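Local coordinates for protein ribosomal RNA small subunit methyltransferase Nep1 (Archaeoglobus fulgidus, PDB 3O7B) that probably methylates N1 of a specific pseudouridine in 16S rRNA during small-subunit ribosome biogenesis, using S-adenosylmethionine as the methyl donor, at residues 33-38 / 88-93; 95-100 / 230-235; 109-112 / 116-119; 133-138 / 143-148; 182-187 / 211-216. All coordinates share one frame; numbering follows the deposited sequence. Where two conformers were deposited one is given.

Interaction 1 (33-38 / 88-93); sequences LEASLE and DIVHQC
A35 and V90 bring the two backbones to their nearest approach, with CA atoms 6.3 Å apart, where the end of strand 28-35 lies against residues 88-93 of helix 87-98. The chain turns a corner at E34, and S36 then forms the centre of an inverse gamma turn, closed by a weak hydrogen bond from L37 N to A35 O. Beside this turn a water accepts from both S36 N (3.2 Å to its oxygen) and V90 N (3.1 Å), so two backbone N-H groups share one bridging oxygen. In the SPOUT-type alpha/beta fold this is helix-on-sheet packing: strand 28-35 runs inside the mixed sheet, next to 105-111, and V90 and A35 both also touch V109 of that neighbour. V90 carries the side-chain contact. Its CB lies 4.1 Å from A35 CB, and CG2, anti to the backbone N, is equally close to that methyl. The other branch, CG1, held between the backbone N and carbonyl carbon (chi1 73°), faces L37 CD1 at 4.3 Å. M136 and F140 of helix 129-142 also pack on L37. Two residues before V90, D88 forms a salt bridge with R86, a residue predicted to meet the substrate rRNA.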
# COMPACT_ATOMS: atom_id res chain seq x y z
N LEU A 33 8.70 -5.75 -12.17
CA LEU A 33 8.64 -6.04 -13.62
C LEU A 33 7.35 -5.62 -14.26
O LEU A 33 6.25 -5.81 -13.69
CB LEU A 33 8.84 -7.54 -13.86
CG LEU A 33 10.19 -8.12 -13.48
CD1 LEU A 33 10.15 -9.61 -13.78
CD2 LEU A 33 11.35 -7.44 -14.25
N GLU A 34 7.46 -5.08 -15.47
CA GLU A 34 6.30 -4.69 -16.26
C GLU A 34 5.36 -3.80 -15.45
O GLU A 34 4.12 -3.94 -15.50
CB GLU A 34 5.57 -5.92 -16.83
CG GLU A 34 6.41 -6.66 -17.87
CD GLU A 34 5.71 -7.86 -18.44
OE1 GLU A 34 4.46 -7.92 -18.35
OE2 GLU A 34 6.42 -8.72 -19.01
N ALA A 35 5.95 -2.85 -14.72
CA ALA A 35 5.12 -1.94 -13.92
C ALA A 35 4.23 -1.12 -14.82
O ALA A 35 4.62 -0.66 -15.91
CB ALA A 35 5.97 -1.05 -13.05
N SER A 36 2.99 -0.95 -14.36
CA SER A 36 1.93 -0.34 -15.13
C SER A 36 2.04 1.18 -15.00
O SER A 36 1.19 1.85 -14.37
CB SER A 36 0.60 -0.87 -14.59
OG SER A 36 -0.48 -0.56 -15.44
N LEU A 37 3.10 1.71 -15.60
CA LEU A 37 3.52 3.09 -15.41
C LEU A 37 3.91 3.66 -16.76
O LEU A 37 4.95 3.29 -17.34
CB LEU A 37 4.70 3.07 -14.45
CG LEU A 37 5.18 4.24 -13.65
CD1 LEU A 37 4.12 4.61 -12.62
CD2 LEU A 37 6.45 3.81 -12.97
N GLU A 38 3.07 4.54 -17.28
CA GLU A 38 3.29 5.18 -18.57
C GLU A 38 2.45 6.44 -18.70
O GLU A 38 1.40 6.57 -18.05
CB GLU A 38 2.94 4.21 -19.72
CG GLU A 38 1.45 3.98 -19.94
CD GLU A 38 1.19 2.84 -20.89
OE1 GLU A 38 1.74 2.88 -22.01
OE2 GLU A 38 0.44 1.90 -20.53
N ASP A 88 -1.06 2.34 -9.18
CA ASP A 88 -1.26 2.08 -7.74
C ASP A 88 -0.50 0.84 -7.29
O ASP A 88 -0.05 0.74 -6.14
CB ASP A 88 -2.74 1.88 -7.44
CG ASP A 88 -3.38 0.83 -8.32
OD1 ASP A 88 -3.54 1.14 -9.53
OD2 ASP A 88 -3.71 -0.26 -7.81
N ILE A 89 -0.34 -0.13 -8.19
CA ILE A 89 0.28 -1.38 -7.77
C ILE A 89 1.74 -1.17 -7.39
O ILE A 89 2.18 -1.52 -6.28
CB ILE A 89 0.15 -2.48 -8.85
CG1 ILE A 89 -1.32 -2.82 -9.07
CG2 ILE A 89 0.96 -3.72 -8.47
CD1 ILE A 89 -1.58 -3.67 -10.32
N VAL A 90 2.51 -0.56 -8.29
CA VAL A 90 3.92 -0.36 -7.98
C VAL A 90 4.09 0.68 -6.86
O VAL A 90 5.03 0.58 -6.07
CB VAL A 90 4.75 -0.03 -9.27
CG1 VAL A 90 4.49 1.37 -9.77
CG2 VAL A 90 6.24 -0.25 -9.01
N HIS A 91 3.17 1.64 -6.76
CA HIS A 91 3.21 2.62 -5.65
C HIS A 91 3.28 1.91 -4.31
O HIS A 91 4.17 2.17 -3.51
CB HIS A 91 1.97 3.50 -5.71
CG HIS A 91 1.89 4.51 -4.60
ND1 HIS A 91 0.71 4.79 -3.94
CD2 HIS A 91 2.85 5.28 -4.02
CE1 HIS A 91 0.94 5.70 -3.01
NE2 HIS A 91 2.23 6.02 -3.04
N GLN A 92 2.34 0.99 -4.08
CA GLN A 92 2.23 0.39 -2.76
C GLN A 92 3.38 -0.55 -2.49
O GLN A 92 3.89 -0.63 -1.37
CB GLN A 92 0.88 -0.33 -2.64
CG GLN A 92 -0.32 0.64 -2.78
CD GLN A 92 -1.60 -0.00 -3.29
OE1 GLN A 92 -1.66 -1.21 -3.54
NE2 GLN A 92 -2.64 0.82 -3.47
N CYS A 93 3.83 -1.27 -3.53
CA CYS A 93 4.94 -2.18 -3.34
C CYS A 93 6.21 -1.44 -3.02
O CYS A 93 6.98 -1.86 -2.16
CB CYS A 93 5.16 -3.01 -4.61
SG CYS A 93 3.84 -4.21 -4.96
O HOH W 1 2.05 -0.72 -11.32

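Interaction 2 (95-100 / 230-235); sequences LLLLDS and RVLCEY
L232, in residues 230-235 of helix 224-239, inserts between L96, L97 and S100 of the segment 95-100, and its two methyls divide the work. Apolar contacts come first. CD1 of L232 lies 4.0 Å from L97 CD1, the two side chains meeting at a slant; L97 CG stands anti to its backbone N (chi1 -175°), in a side chain that leaves the helix alongside the contact and bends its end round to L232. The other methyl, L232 CD2, is 4.3 Å from L96 CG. Contacts of methyls with polar groups form the second kind. L232 CD2 rests 4.0 Å from the carbonyl oxygen L96 O, and L232 CD1 is 3.9 Å from S100 OG and equally far from S100 CB. That hydroxyl has its polar partners in E236 and in L102 N, so L232 meets it by van der Waals contact alone. The contact packs the C-terminal part of helix 87-98 against helix 224-239, close to the dimer interface, where C233 is joined by a disulfide to C233 of the second subunit. All four touching residues are buried; between these segments the chemistry is that of apolar packing, and a directed bond to helix 224-239 comes just beyond, between S100 OG and E236.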
# COMPACT_ATOMS: atom_id res chain seq x y z
N LEU A 95 6.36 1.53 -1.59
CA LEU A 95 6.27 2.08 -0.22
C LEU A 95 6.70 1.06 0.80
O LEU A 95 7.53 1.33 1.67
CB LEU A 95 4.86 2.57 0.09
CG LEU A 95 4.37 3.84 -0.60
CD1 LEU A 95 2.96 4.18 -0.10
CD2 LEU A 95 5.33 5.01 -0.38
N LEU A 96 6.16 -0.15 0.70
CA LEU A 96 6.49 -1.18 1.67
C LEU A 96 7.98 -1.52 1.63
O LEU A 96 8.64 -1.60 2.66
CB LEU A 96 5.65 -2.43 1.43
CG LEU A 96 6.03 -3.64 2.28
CD1 LEU A 96 6.03 -3.29 3.79
CD2 LEU A 96 5.07 -4.75 1.99
N LEU A 97 8.48 -1.78 0.43
CA LEU A 97 9.87 -2.17 0.30
C LEU A 97 10.82 -1.12 0.88
O LEU A 97 11.74 -1.45 1.64
CB LEU A 97 10.18 -2.42 -1.18
CG LEU A 97 11.59 -2.97 -1.40
CD1 LEU A 97 11.77 -4.37 -0.79
CD2 LEU A 97 11.88 -3.01 -2.88
N LEU A 98 10.59 0.14 0.53
CA LEU A 98 11.50 1.19 0.97
C LEU A 98 11.38 1.49 2.47
O LEU A 98 12.30 2.07 3.06
CB LEU A 98 11.33 2.44 0.12
CG LEU A 98 11.74 2.28 -1.35
CD1 LEU A 98 11.14 3.42 -2.17
CD2 LEU A 98 13.23 2.29 -1.47
N ASP A 99 10.27 1.06 3.08
CA ASP A 99 10.08 1.17 4.54
C ASP A 99 10.94 0.18 5.33
O ASP A 99 11.06 0.29 6.55
CB ASP A 99 8.61 0.91 4.91
CG ASP A 99 7.66 2.07 4.57
OD1 ASP A 99 8.10 3.21 4.24
OD2 ASP A 99 6.41 1.84 4.63
N SER A 100 11.51 -0.82 4.66
CA SER A 100 12.37 -1.81 5.32
C SER A 100 13.55 -1.13 6.01
O SER A 100 14.15 -0.21 5.46
CB SER A 100 12.91 -2.83 4.31
OG SER A 100 13.86 -3.69 4.93
N ARG A 230 5.68 -10.84 1.61
CA ARG A 230 6.19 -12.15 1.99
C ARG A 230 7.67 -12.30 1.66
O ARG A 230 8.45 -12.78 2.48
CB ARG A 230 5.39 -13.27 1.34
CG ARG A 230 5.81 -14.65 1.80
CD ARG A 230 4.59 -15.55 1.93
NE ARG A 230 4.93 -16.96 1.86
CZ ARG A 230 4.07 -17.93 1.56
NH1 ARG A 230 2.79 -17.63 1.31
NH2 ARG A 230 4.47 -19.19 1.52
N VAL A 231 8.06 -11.87 0.45
CA VAL A 231 9.46 -12.01 0.07
C VAL A 231 10.36 -11.10 0.90
O VAL A 231 11.44 -11.51 1.33
CB VAL A 231 9.64 -11.76 -1.43
CG1 VAL A 231 11.10 -11.86 -1.83
CG2 VAL A 231 8.83 -12.80 -2.25
N LEU A 232 9.92 -9.87 1.17
CA LEU A 232 10.68 -8.97 2.01
C LEU A 232 10.90 -9.57 3.39
O LEU A 232 11.99 -9.51 3.95
CB LEU A 232 9.99 -7.60 2.13
CG LEU A 232 10.66 -6.62 3.10
CD1 LEU A 232 12.11 -6.31 2.67
CD2 LEU A 232 9.85 -5.34 3.22
N CYS A 233 9.84 -10.14 3.95
CA CYS A 233 10.00 -10.76 5.26
C CYS A 233 11.02 -11.90 5.27
O CYS A 233 11.82 -11.99 6.21
CB CYS A 233 8.67 -11.28 5.75
SG CYS A 233 8.79 -11.90 7.42
N GLU A 234 10.97 -12.75 4.25
CA GLU A 234 11.94 -13.86 4.14
C GLU A 234 13.36 -13.33 3.94
O GLU A 234 14.33 -13.85 4.49
CB GLU A 234 11.57 -14.81 3.00
CG GLU A 234 10.22 -15.51 3.17
CD GLU A 234 10.22 -16.64 4.19
OE1 GLU A 234 11.26 -16.94 4.82
OE2 GLU A 234 9.14 -17.25 4.37
N TYR A 235 13.46 -12.29 3.13
CA TYR A 235 14.73 -11.64 2.86
C TYR A 235 15.36 -11.08 4.13
O TYR A 235 16.54 -11.31 4.41
CB TYR A 235 14.50 -10.55 1.81
CG TYR A 235 15.73 -9.82 1.36
CD1 TYR A 235 16.43 -10.23 0.23
CD2 TYR A 235 16.15 -8.68 2.03
CE1 TYR A 235 17.56 -9.52 -0.20
CE2 TYR A 235 17.26 -7.97 1.62
CZ TYR A 235 17.96 -8.39 0.50
OH TYR A 235 19.08 -7.67 0.12

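Interaction 3 (109-112 / 116-119); sequences VHTL and IIWV
I116 CD1 comes up to the edge of the H110 ring, in its plane, 3.8 Å from ND1. ND1, buried here, has no polar partner in the model and meets this methyl instead. The two residues form a non-hydrogen-bonded antiparallel pair, CA atoms 4.7 Å apart, and I116 CA also makes a CA-H...O contact with V109 O. I117 is the hydrogen-bonded partner of V109: I117 N donates to V109 O (2.8 Å, 170° at the hydrogen), and V109 N returns the bond to I117 O at 2.8 Å, both lying in the carbonyl plane. This is the beta hairpin of strands 105-111 and 116-119, within the large mixed sheet. On the face shared with V109, I117 CB sits 4.2 Å from V109 CB. With CG1 anti to the carbonyl carbon (chi1 -60°), I117 reaches across toward strand 105-111, and its CD1 meets T111 CG2 at 4.0 Å, nearly at a right angle. T111 OG1 instead is hydrogen-bonded to E115. At V119, CG2 makes a looser contact with V109 CG2, 4.5 Å away, and L98 of helix 87-98 packs on V119.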
# COMPACT_ATOMS: atom_id res chain seq x y z
N VAL A 109 12.60 -0.25 -11.11
CA VAL A 109 11.29 -0.46 -11.69
C VAL A 109 11.48 -0.60 -13.20
O VAL A 109 12.06 0.27 -13.84
CB VAL A 109 10.33 0.71 -11.37
CG1 VAL A 109 8.98 0.52 -12.09
CG2 VAL A 109 10.11 0.84 -9.87
N HIS A 110 11.04 -1.74 -13.75
CA HIS A 110 11.00 -1.96 -15.18
C HIS A 110 9.56 -1.74 -15.60
O HIS A 110 8.65 -2.33 -15.00
CB HIS A 110 11.49 -3.40 -15.43
CG HIS A 110 11.04 -4.01 -16.71
ND1 HIS A 110 11.71 -3.88 -17.91
CD2 HIS A 110 9.99 -4.84 -16.95
CE1 HIS A 110 11.08 -4.59 -18.83
NE2 HIS A 110 10.03 -5.18 -18.27
N THR A 111 9.33 -0.87 -16.56
CA THR A 111 7.96 -0.57 -16.96
C THR A 111 7.48 -1.49 -18.09
O THR A 111 8.29 -2.19 -18.73
CB THR A 111 7.78 0.88 -17.42
OG1 THR A 111 8.40 1.03 -18.70
CG2 THR A 111 8.41 1.85 -16.43
N LEU A 112 6.17 -1.47 -18.34
CA LEU A 112 5.56 -2.23 -19.43
C LEU A 112 6.17 -1.93 -20.78
O LEU A 112 6.09 -2.77 -21.68
CB LEU A 112 4.07 -1.90 -19.54
CG LEU A 112 3.15 -2.55 -18.54
CD1 LEU A 112 1.79 -1.89 -18.64
CD2 LEU A 112 3.06 -4.05 -18.83
N ILE A 116 13.77 1.48 -17.68
CA ILE A 116 14.37 1.10 -16.42
C ILE A 116 14.48 2.36 -15.56
O ILE A 116 15.12 3.34 -15.96
CB ILE A 116 15.78 0.45 -16.64
CG1 ILE A 116 15.67 -0.87 -17.43
CG2 ILE A 116 16.47 0.22 -15.32
CD1 ILE A 116 14.79 -1.93 -16.78
N ILE A 117 13.86 2.33 -14.38
CA ILE A 117 13.94 3.41 -13.41
C ILE A 117 14.69 2.91 -12.19
O ILE A 117 14.36 1.86 -11.61
CB ILE A 117 12.53 3.88 -13.01
CG1 ILE A 117 11.75 4.39 -14.21
CG2 ILE A 117 12.60 4.90 -11.86
CD1 ILE A 117 10.23 4.43 -14.02
N TRP A 118 15.71 3.66 -11.79
CA TRP A 118 16.44 3.37 -10.57
C TRP A 118 15.88 4.26 -9.46
O TRP A 118 15.69 5.47 -9.68
CB TRP A 118 17.93 3.65 -10.79
CG TRP A 118 18.76 3.52 -9.55
CD1 TRP A 118 19.18 2.37 -8.97
CD2 TRP A 118 19.30 4.59 -8.76
NE1 TRP A 118 19.93 2.65 -7.85
CE2 TRP A 118 20.02 4.01 -7.70
CE3 TRP A 118 19.22 5.99 -8.84
CZ2 TRP A 118 20.68 4.76 -6.72
CZ3 TRP A 118 19.87 6.75 -7.84
CH2 TRP A 118 20.59 6.13 -6.81
N VAL A 119 15.61 3.67 -8.30
CA VAL A 119 15.13 4.39 -7.12
C VAL A 119 16.18 4.27 -6.02
O VAL A 119 16.44 3.18 -5.53
CB VAL A 119 13.75 3.83 -6.62
CG1 VAL A 119 13.23 4.68 -5.46
CG2 VAL A 119 12.72 3.82 -7.75

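Interaction 4 (133-138 / 143-148); sequences VGLMEK and RRITAG
The junction between helix 129-142 and strand 144-147 turns the chain back so that I145 packs on L135 and K138 of the helix it has just left. R143, the first residue beyond the helix, takes positive phi (77°) there, and its N is 4.2 Å from K138 O. I145 supplies most of the contact from the strand side. With CG1 anti to the carbonyl carbon, its CD1 meets L135 CD1 at 3.8 Å, the two side chains slanting across each other. The same CD1 lies 3.8 Å from both K138 CG and K138 CD, against the aliphatic stem of a lysine whose extended chain runs on past the isoleucine. Strand 144-147 is an outermost strand of the mixed sheet within this chain, antiparallel to 150-156, and I153 of that neighbour touches both L135 and I145, so the helix is packed against the sheet's margin. An alanine at I145 would remove CD1, which would probably open a gap between L135 CD1 and the lysine stem and leave that stem freer to move. R143 points its CB away from the helix residues; its NH1 is hydrogen-bonded to F140 O, and its guanidinium makes a cation-pi contact with F155.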
# COMPACT_ATOMS: atom_id res chain seq x y z
N VAL A 133 1.50 10.03 -8.17
CA VAL A 133 1.23 10.18 -9.59
C VAL A 133 1.89 11.46 -10.11
O VAL A 133 2.53 11.45 -11.16
CB VAL A 133 -0.29 10.18 -9.87
CG1 VAL A 133 -0.60 10.70 -11.29
CG2 VAL A 133 -0.83 8.77 -9.66
N GLY A 134 1.79 12.56 -9.37
CA GLY A 134 2.41 13.80 -9.80
C GLY A 134 3.92 13.68 -9.88
O GLY A 134 4.55 14.23 -10.80
N LEU A 135 4.51 12.97 -8.93
CA LEU A 135 5.96 12.78 -8.93
C LEU A 135 6.39 11.91 -10.13
O LEU A 135 7.40 12.19 -10.78
CB LEU A 135 6.42 12.15 -7.61
CG LEU A 135 7.94 11.98 -7.48
CD1 LEU A 135 8.65 13.33 -7.42
CD2 LEU A 135 8.25 11.17 -6.26
N MET A 136 5.61 10.89 -10.44
CA MET A 136 5.90 10.07 -11.62
C MET A 136 5.76 10.86 -12.91
O MET A 136 6.59 10.71 -13.82
CB MET A 136 4.99 8.84 -11.66
CG MET A 136 5.26 7.83 -10.56
SD MET A 136 6.94 7.16 -10.53
CE MET A 136 7.73 8.26 -9.36
N GLU A 137 4.76 11.72 -12.99
CA GLU A 137 4.64 12.62 -14.16
C GLU A 137 5.88 13.51 -14.30
O GLU A 137 6.42 13.68 -15.41
CB GLU A 137 3.37 13.46 -14.07
CG GLU A 137 2.13 12.57 -14.28
CD GLU A 137 0.81 13.23 -13.92
OE1 GLU A 137 0.83 14.35 -13.37
OE2 GLU A 137 -0.25 12.62 -14.20
N LYS A 138 6.35 14.06 -13.18
CA LYS A 138 7.55 14.87 -13.20
C LYS A 138 8.77 14.05 -13.63
O LYS A 138 9.61 14.51 -14.41
CB LYS A 138 7.78 15.51 -11.83
CG LYS A 138 8.98 16.44 -11.79
CD LYS A 138 9.17 17.03 -10.40
CE LYS A 138 10.26 18.09 -10.44
NZ LYS A 138 10.36 18.76 -9.12
N ARG A 143 13.12 13.32 -16.30
CA ARG A 143 13.99 12.11 -16.42
C ARG A 143 14.78 11.77 -15.17
O ARG A 143 15.37 10.70 -15.06
CB ARG A 143 14.94 12.17 -17.64
CG ARG A 143 14.28 12.57 -18.95
CD ARG A 143 13.03 11.79 -19.25
NE ARG A 143 13.32 10.39 -19.59
CZ ARG A 143 12.38 9.50 -19.91
NH1 ARG A 143 11.09 9.83 -19.91
NH2 ARG A 143 12.74 8.26 -20.24
N ARG A 144 14.81 12.70 -14.21
CA ARG A 144 15.47 12.47 -12.93
C ARG A 144 14.92 13.38 -11.85
O ARG A 144 14.60 14.55 -12.09
CB ARG A 144 16.98 12.69 -13.03
CG ARG A 144 17.37 14.06 -13.58
CD ARG A 144 18.78 14.49 -13.16
NE ARG A 144 19.71 13.37 -13.04
CZ ARG A 144 20.79 13.35 -12.25
NH1 ARG A 144 21.10 14.40 -11.50
NH2 ARG A 144 21.57 12.28 -12.23
N ILE A 145 14.85 12.82 -10.64
CA ILE A 145 14.39 13.52 -9.44
C ILE A 145 15.59 13.58 -8.52
O ILE A 145 16.25 12.57 -8.29
CB ILE A 145 13.22 12.75 -8.76
CG1 ILE A 145 11.99 12.64 -9.70
CG2 ILE A 145 12.84 13.37 -7.38
CD1 ILE A 145 11.31 13.96 -10.11
N THR A 146 15.91 14.77 -7.98
CA THR A 146 17.15 14.94 -7.23
C THR A 146 16.96 15.64 -5.88
O THR A 146 16.01 16.45 -5.73
CB THR A 146 18.21 15.76 -8.01
OG1 THR A 146 17.76 17.12 -8.10
CG2 THR A 146 18.46 15.20 -9.40
N ALA A 147 17.84 15.31 -4.95
CA ALA A 147 17.99 16.04 -3.69
C ALA A 147 19.30 16.83 -3.86
O ALA A 147 20.38 16.37 -3.49
CB ALA A 147 18.08 15.09 -2.54
N GLY A 148 19.18 18.02 -4.44
CA GLY A 148 20.37 18.79 -4.79
C GLY A 148 21.22 17.99 -5.76
O GLY A 148 20.73 17.61 -6.83

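Interaction 5 (182-187 / 211-216); sequences SELLDG and EFKEVS. With SAH (S-adenosyl-L-homocysteine), chain C; TYR (tyrosine), chain B.
L184, on the short helix 181-184, packs on strand 212-215, an outermost strand of the sheet within this chain, in the cofactor-binding half of this SPOUT methyltransferase. The close part is a three-residue cluster. L184 and V215 reach toward each other tip to tip, L184 CD1 lying 3.8 Å from V215 CG1 and 3.9 Å from V215 CG2. The other methyl, L184 CD2, lies only 3.5 Å from K213 CD, tighter than ordinary carbon contact. K213 starts with CG anti to its backbone N and bends at chi3 (-72°), which lays its methylene chain slantwise against the leucine. Replacing L184 by alanine would probably open a gap beside V215 and take away one apolar wall of the K213 stem. Toward solvent the contact thins out: K213 is an exposed residue, its NZ is 4.2 Å from L184 CD2, and its ammonium group makes a cation-pi contact with F179, a ring that also touches L184 and V215. At the end of the strand the chain reaches the ligand pockets. V215 O is 3.4 Å from C2 of the bound S-adenosylhomocysteine, and S216 OG, which is hydrogen-bonded to E174 O and G218 N, approaches CE2 of the bound tyrosine at 3.5 Å.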
# COMPACT_ATOMS: atom_id res chain seq x y z
N SER A 182 16.74 -19.62 2.82
CA SER A 182 18.12 -19.48 3.27
C SER A 182 19.10 -19.85 2.15
O SER A 182 20.21 -19.33 2.10
CB SER A 182 18.38 -20.34 4.51
OG SER A 182 18.09 -21.70 4.24
N GLU A 183 18.66 -20.74 1.27
CA GLU A 183 19.45 -21.10 0.08
C GLU A 183 19.23 -20.09 -1.05
O GLU A 183 20.18 -19.69 -1.72
CB GLU A 183 19.12 -22.52 -0.39
CG GLU A 183 19.13 -23.59 0.71
CD GLU A 183 20.43 -23.63 1.51
OE1 GLU A 183 21.52 -23.67 0.90
OE2 GLU A 183 20.35 -23.63 2.76
N LEU A 184 17.97 -19.70 -1.25
CA LEU A 184 17.58 -18.78 -2.32
C LEU A 184 18.21 -17.40 -2.18
O LEU A 184 18.74 -16.85 -3.14
CB LEU A 184 16.06 -18.59 -2.34
CG LEU A 184 15.14 -19.58 -3.04
CD1 LEU A 184 13.72 -19.03 -2.98
CD2 LEU A 184 15.56 -19.83 -4.48
N LEU A 185 18.12 -16.86 -0.97
CA LEU A 185 18.57 -15.50 -0.68
C LEU A 185 19.96 -15.53 -0.06
O LEU A 185 20.22 -14.87 0.95
CB LEU A 185 17.56 -14.79 0.22
CG LEU A 185 16.07 -14.98 -0.11
CD1 LEU A 185 15.23 -14.51 1.05
CD2 LEU A 185 15.64 -14.30 -1.40
N ASP A 186 20.84 -16.31 -0.67
CA ASP A 186 22.20 -16.41 -0.23
C ASP A 186 22.95 -15.19 -0.71
O ASP A 186 22.85 -14.17 -0.07
CB ASP A 186 22.86 -17.67 -0.77
CG ASP A 186 23.98 -18.20 0.14
OD1 ASP A 186 24.20 -17.59 1.19
OD2 ASP A 186 24.64 -19.23 -0.16
N GLY A 187 23.70 -15.31 -1.81
CA GLY A 187 24.58 -14.24 -2.31
C GLY A 187 23.84 -13.02 -2.84
O GLY A 187 22.78 -12.67 -2.34
N GLU A 211 19.63 -16.16 -17.14
CA GLU A 211 19.50 -17.28 -16.20
C GLU A 211 18.58 -16.84 -15.07
O GLU A 211 18.76 -15.76 -14.52
CB GLU A 211 20.86 -17.65 -15.61
CG GLU A 211 20.78 -18.72 -14.52
CD GLU A 211 22.09 -19.01 -13.82
OE1 GLU A 211 23.05 -18.20 -13.91
OE2 GLU A 211 22.15 -20.06 -13.17
N PHE A 212 17.60 -17.66 -14.73
CA PHE A 212 16.77 -17.38 -13.57
C PHE A 212 16.16 -18.62 -12.98
O PHE A 212 16.07 -19.67 -13.64
CB PHE A 212 15.67 -16.34 -13.88
CG PHE A 212 14.61 -16.78 -14.85
CD1 PHE A 212 13.45 -17.42 -14.41
CD2 PHE A 212 14.72 -16.50 -16.20
CE1 PHE A 212 12.46 -17.79 -15.31
CE2 PHE A 212 13.73 -16.86 -17.10
CZ PHE A 212 12.59 -17.52 -16.66
N LYS A 213 15.75 -18.50 -11.72
CA LYS A 213 15.03 -19.55 -11.01
C LYS A 213 13.63 -19.04 -10.75
O LYS A 213 13.48 -17.91 -10.27
CB LYS A 213 15.73 -19.84 -9.70
CG LYS A 213 15.02 -20.87 -8.84
CD LYS A 213 15.87 -21.25 -7.64
CE LYS A 213 17.08 -22.11 -8.02
NZ LYS A 213 18.02 -22.24 -6.87
N GLU A 214 12.62 -19.85 -11.04
CA GLU A 214 11.23 -19.46 -10.82
C GLU A 214 10.78 -19.99 -9.48
O GLU A 214 10.88 -21.19 -9.21
CB GLU A 214 10.30 -20.03 -11.88
CG GLU A 214 10.60 -19.61 -13.27
CD GLU A 214 9.60 -20.16 -14.25
OE1 GLU A 214 9.05 -21.26 -13.98
OE2 GLU A 214 9.37 -19.50 -15.28
N VAL A 215 10.26 -19.08 -8.65
CA VAL A 215 9.91 -19.40 -7.27
C VAL A 215 8.43 -19.14 -7.02
O VAL A 215 7.91 -18.05 -7.31
CB VAL A 215 10.75 -18.58 -6.26
CG1 VAL A 215 10.44 -18.99 -4.82
CG2 VAL A 215 12.26 -18.71 -6.55
N SER A 216 7.74 -20.17 -6.53
CA SER A 216 6.33 -20.06 -6.18
C SER A 216 6.17 -19.96 -4.67
O SER A 216 6.91 -20.59 -3.90
CB SER A 216 5.54 -21.25 -6.72
OG SER A 216 4.16 -21.10 -6.38
N SAH C . 0.11 -13.35 -13.51
CA SAH C . -0.88 -12.81 -12.54
CB SAH C . -0.96 -11.29 -12.68
CG SAH C . 0.13 -10.56 -11.91
SD SAH C . 0.12 -10.93 -10.13
C SAH C . -2.26 -13.44 -12.72
O SAH C . -2.43 -14.37 -13.51
C5' SAH C . 1.53 -9.98 -9.50
C4' SAH C . 2.86 -10.71 -9.33
O4' SAH C . 2.91 -11.45 -8.13
C3' SAH C . 3.18 -11.73 -10.40
O3' SAH C . 3.62 -11.13 -11.59
C2' SAH C . 4.24 -12.55 -9.72
O2' SAH C . 5.50 -11.88 -9.76
C1' SAH C . 3.77 -12.57 -8.28
N9 SAH C . 2.98 -13.77 -7.86
C8 SAH C . 1.62 -13.93 -7.89
N7 SAH C . 1.31 -15.15 -7.38
C5 SAH C . 2.46 -15.75 -7.00
C6 SAH C . 2.74 -16.98 -6.43
N6 SAH C . 1.75 -17.85 -6.14
N1 SAH C . 4.04 -17.32 -6.14
C2 SAH C . 5.07 -16.46 -6.44
N3 SAH C . 4.79 -15.24 -7.01
C4 SAH C . 3.52 -14.89 -7.30
N TYR B . 3.93 -22.66 1.29
CA TYR B . 3.66 -23.85 0.45
C TYR B . 3.65 -25.12 1.31
O TYR B . 4.35 -25.19 2.32
CB TYR B . 4.72 -23.97 -0.66
CG TYR B . 4.18 -24.38 -2.02
CD1 TYR B . 3.38 -25.51 -2.18
CD2 TYR B . 4.51 -23.64 -3.16
CE1 TYR B . 2.90 -25.88 -3.43
CE2 TYR B . 4.04 -24.01 -4.42
CZ TYR B . 3.23 -25.13 -4.55
OH TYR B . 2.76 -25.50 -5.79
OXT TYR B . 2.95 -26.09 1.02

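Overall arrangement
Interactions 1, 3, 4 and 5 all involve the same mixed sheet, whereas interaction 2 joins two helices packed beside it. Interactions 1 and 3 are the most closely coupled: their centres are about 9 Å apart, and A35 N probably hydrogen-bonds to H110 O at 2.8 Å. Helix 87-98 carries both interaction 1 and interaction 2, whose centres lie about 16 Å apart. L37 CD1 touches M136 CG at 4.0 Å, tying interaction 1 to interaction 4. L185 CD1 packs against Y235 CA at 3.4 Å, linking interactions 5 and 2. Interaction 5 borders the S-adenosylhomocysteine pocket; the A35 side chain is about 10 Å from that ligand, and interaction 4, about 33 Å from interaction 5 between centres, lies away from the annotated sites.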